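Periplasmic binding protein (Sulfurospirillum deleyianum, PDB 4PAG) is the solute-binding component of an ABC transporter and probably captures a substrate, perhaps an iron complex, in the periplasm for uptake. Local coordinates at residues S264-T269 with P273-I278. Numbering follows the deposited sequence.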
loop_
_atom_site.group_PDB
_atom_site.type_symbol
_atom_site.label_atom_id
_atom_site.label_comp_id
_atom_site.label_asym_id
_atom_site.label_seq_id
_atom_site.Cartn_x
_atom_site.Cartn_y
_atom_site.Cartn_z
ATOM N N SER A 264 -10.371 -1.741 4.453
ATOM C CA SER A 264 -10.745 -3.089 4.871
ATOM C C SER A 264 -10.316 -4.160 3.861
ATOM O O SER A 264 -10.815 -4.180 2.736
ATOM C CB SER A 264 -12.257 -3.164 5.088
ATOM O OG SER A 264 -12.670 -2.228 6.072
ATOM N N PRO A 265 -9.398 -5.064 4.257
ATOM C CA PRO A 265 -8.691 -5.178 5.531
ATOM C C PRO A 265 -7.354 -4.429 5.570
ATOM O O PRO A 265 -6.782 -4.238 6.651
ATOM C CB PRO A 265 -8.437 -6.677 5.624
ATOM C CG PRO A 265 -8.158 -7.059 4.209
ATOM C CD PRO A 265 -9.105 -6.224 3.387
ATOM N N PHE A 266 -6.848 -4.048 4.397
ATOM C CA PHE A 266 -5.621 -3.283 4.278
ATOM C C PHE A 266 -5.954 -1.989 3.535
ATOM O O PHE A 266 -6.812 -1.974 2.650
ATOM C CB PHE A 266 -4.568 -4.028 3.452
ATOM C CG PHE A 266 -4.190 -5.393 3.959
ATOM C CD1 PHE A 266 -4.190 -5.712 5.319
ATOM C CD2 PHE A 266 -3.746 -6.356 3.052
ATOM C CE1 PHE A 266 -3.796 -6.977 5.750
ATOM C CE2 PHE A 266 -3.346 -7.613 3.480
ATOM C CZ PHE A 266 -3.366 -7.923 4.832
ATOM N N ASN A 267 -5.248 -0.917 3.867
ATOM C CA ASN A 267 -5.469 0.380 3.219
ATOM C C ASN A 267 -5.222 0.305 1.711
ATOM O O ASN A 267 -4.227 -0.283 1.261
ATOM C CB ASN A 267 -4.549 1.411 3.851
ATOM C CG ASN A 267 -4.993 2.837 3.593
ATOM O OD1 ASN A 267 -4.849 3.367 2.477
ATOM N ND2 ASN A 267 -5.513 3.481 4.630
ATOM N N TRP A 268 -6.129 0.896 0.932
ATOM C CA TRP A 268 -6.049 0.839 -0.522
ATOM C C TRP A 268 -4.928 1.694 -1.123
ATOM O O TRP A 268 -4.538 1.441 -2.257
ATOM C CB TRP A 268 -7.392 1.229 -1.174
ATOM C CG TRP A 268 -8.450 0.164 -1.104
ATOM C CD1 TRP A 268 -8.490 -0.906 -0.251
ATOM C CD2 TRP A 268 -9.637 0.083 -1.898
ATOM N NE1 TRP A 268 -9.611 -1.651 -0.481
ATOM C CE2 TRP A 268 -10.338 -1.065 -1.482
ATOM C CE3 TRP A 268 -10.176 0.870 -2.923
ATOM C CZ2 TRP A 268 -11.550 -1.452 -2.060
ATOM C CZ3 TRP A 268 -11.378 0.482 -3.489
ATOM C CH2 TRP A 268 -12.049 -0.661 -3.054
ATOM N N THR A 269 -4.410 2.687 -0.398
ATOM C CA THR A 269 -3.410 3.601 -0.996
ATOM C C THR A 269 -2.128 3.894 -0.205
ATOM O O THR A 269 -1.124 4.266 -0.812
ATOM C CB THR A 269 -4.047 4.952 -1.427
ATOM O OG1 THR A 269 -4.299 5.775 -0.281
ATOM C CG2 THR A 269 -5.343 4.726 -2.177
ATOM N N PRO A 273 2.027 1.672 2.146
ATOM C CA PRO A 273 2.134 1.393 0.721
ATOM C C PRO A 273 2.137 -0.124 0.561
ATOM O O PRO A 273 2.785 -0.813 1.344
ATOM C CB PRO A 273 3.499 1.965 0.331
ATOM C CG PRO A 273 3.954 2.780 1.474
ATOM C CD PRO A 273 3.233 2.311 2.690
ATOM N N SER A 274 1.380 -0.648 -0.390
ATOM C CA SER A 274 1.331 -2.092 -0.593
ATOM C C SER A 274 0.739 -2.451 -1.951
ATOM O O SER A 274 0.266 -1.586 -2.700
ATOM C CB SER A 274 0.498 -2.769 0.504
ATOM O OG SER A 274 -0.896 -2.640 0.242
ATOM N N PHE A 275 0.763 -3.749 -2.234
ATOM C CA PHE A 275 0.133 -4.318 -3.420
ATOM C C PHE A 275 -1.350 -3.931 -3.584
ATOM O O PHE A 275 -1.894 -4.036 -4.679
ATOM C CB PHE A 275 0.242 -5.841 -3.365
ATOM C CG PHE A 275 -0.709 -6.458 -2.400
ATOM C CD1 PHE A 275 -0.367 -6.608 -1.073
ATOM C CD2 PHE A 275 -1.982 -6.843 -2.814
ATOM C CE1 PHE A 275 -1.272 -7.154 -0.171
ATOM C CE2 PHE A 275 -2.883 -7.379 -1.921
ATOM C CZ PHE A 275 -2.527 -7.541 -0.592
HETATM N N MSE A 276 -2.013 -3.510 -2.509
HETATM C CA MSE A 276 -3.412 -3.047 -2.604
HETATM C C MSE A 276 -3.565 -1.932 -3.620
HETATM O O MSE A 276 -4.666 -1.709 -4.152
HETATM C CB MSE A 276 -3.927 -2.515 -1.268
HETATM C CG MSE A 276 -4.011 -3.548 -0.154
HETATM SE SE MSE A 276 -5.306 -4.982 -0.537
HETATM C CE MSE A 276 -6.978 -3.932 -0.484
ATOM N N ARG A 277 -2.469 -1.231 -3.905
ATOM C CA ARG A 277 -2.454 -0.155 -4.909
ATOM C C ARG A 277 -2.815 -0.614 -6.319
ATOM O O ARG A 277 -3.283 0.190 -7.137
ATOM C CB ARG A 277 -1.099 0.540 -4.922
ATOM C CG ARG A 277 -0.862 1.371 -3.680
ATOM C CD ARG A 277 0.599 1.750 -3.483
ATOM N NE ARG A 277 0.671 2.783 -2.463
ATOM C CZ ARG A 277 1.732 3.525 -2.173
ATOM N NH1 ARG A 277 2.895 3.351 -2.803
ATOM N NH2 ARG A 277 1.622 4.455 -1.224
ATOM N N ILE A 278 -2.600 -1.898 -6.600
ATOM C CA ILE A 278 -3.081 -2.511 -7.834
ATOM C C ILE A 278 -4.566 -2.177 -8.062
ATOM O O ILE A 278 -4.972 -1.853 -9.178
ATOM C CB ILE A 278 -2.864 -4.035 -7.788
ATOM C CG1 ILE A 278 -1.365 -4.332 -7.887
ATOM C CG2 ILE A 278 -3.615 -4.738 -8.909
ATOM C CD1 ILE A 278 -0.970 -5.666 -7.282
HETATM O O HOH W 1 -1.936 -1.285 2.312
#
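Arg277 grips the backbone O of Thr269 side-on with two nitrogens. Arg277 NH2 lies 2.8 Å from Thr269 O, in the carbonyl plane. Arg277 NE reaches the same Thr269 O at 2.9 Å from above that plane. Both hydrogen bonds are bent, with N-H...O angles near 145°. The arginine chain runs extended from CG to NE, which brings NE and NH2 to Thr269 O. Pro273 CB sits above one guanidinium face, toward the rim, and NH2 also bonds Phe190 O. With an alanine here, Thr269 O would probably lose both its donors from across the contact, and Phe190 O its bond from NH2.

A water donates to Asn267 O and accepts from Ser274 OG, joining the two segments. Ser274 OG in turn accepts from Met276 N at 3.1 Å, a capping bond at the turn into helix 277-288. Asn267 OD1 closes an Asx turn with Thr269 N, while its ND2 bonds Gln233 and Asp53.

Selenomethionine Met276 fills the middle. Its chain bends at chi2 (-64°) and chi3 (-67°), bringing Met276 CE to 3.4 Å from Trp268 CD1. Its SE sits at the edge of the Phe266 ring, a Met-aromatic contact. Phe275 CZ lies at the edge of the same ring, 4.0 Å from Phe266 CD2. Helix 297-309 packs against Met276.

Arginine and water thus satisfy Thr269 O and Asn267 O, whereas buried Trp268 O has no partner. Polar bonds fix the backbone, and apolar side chains pack beside them.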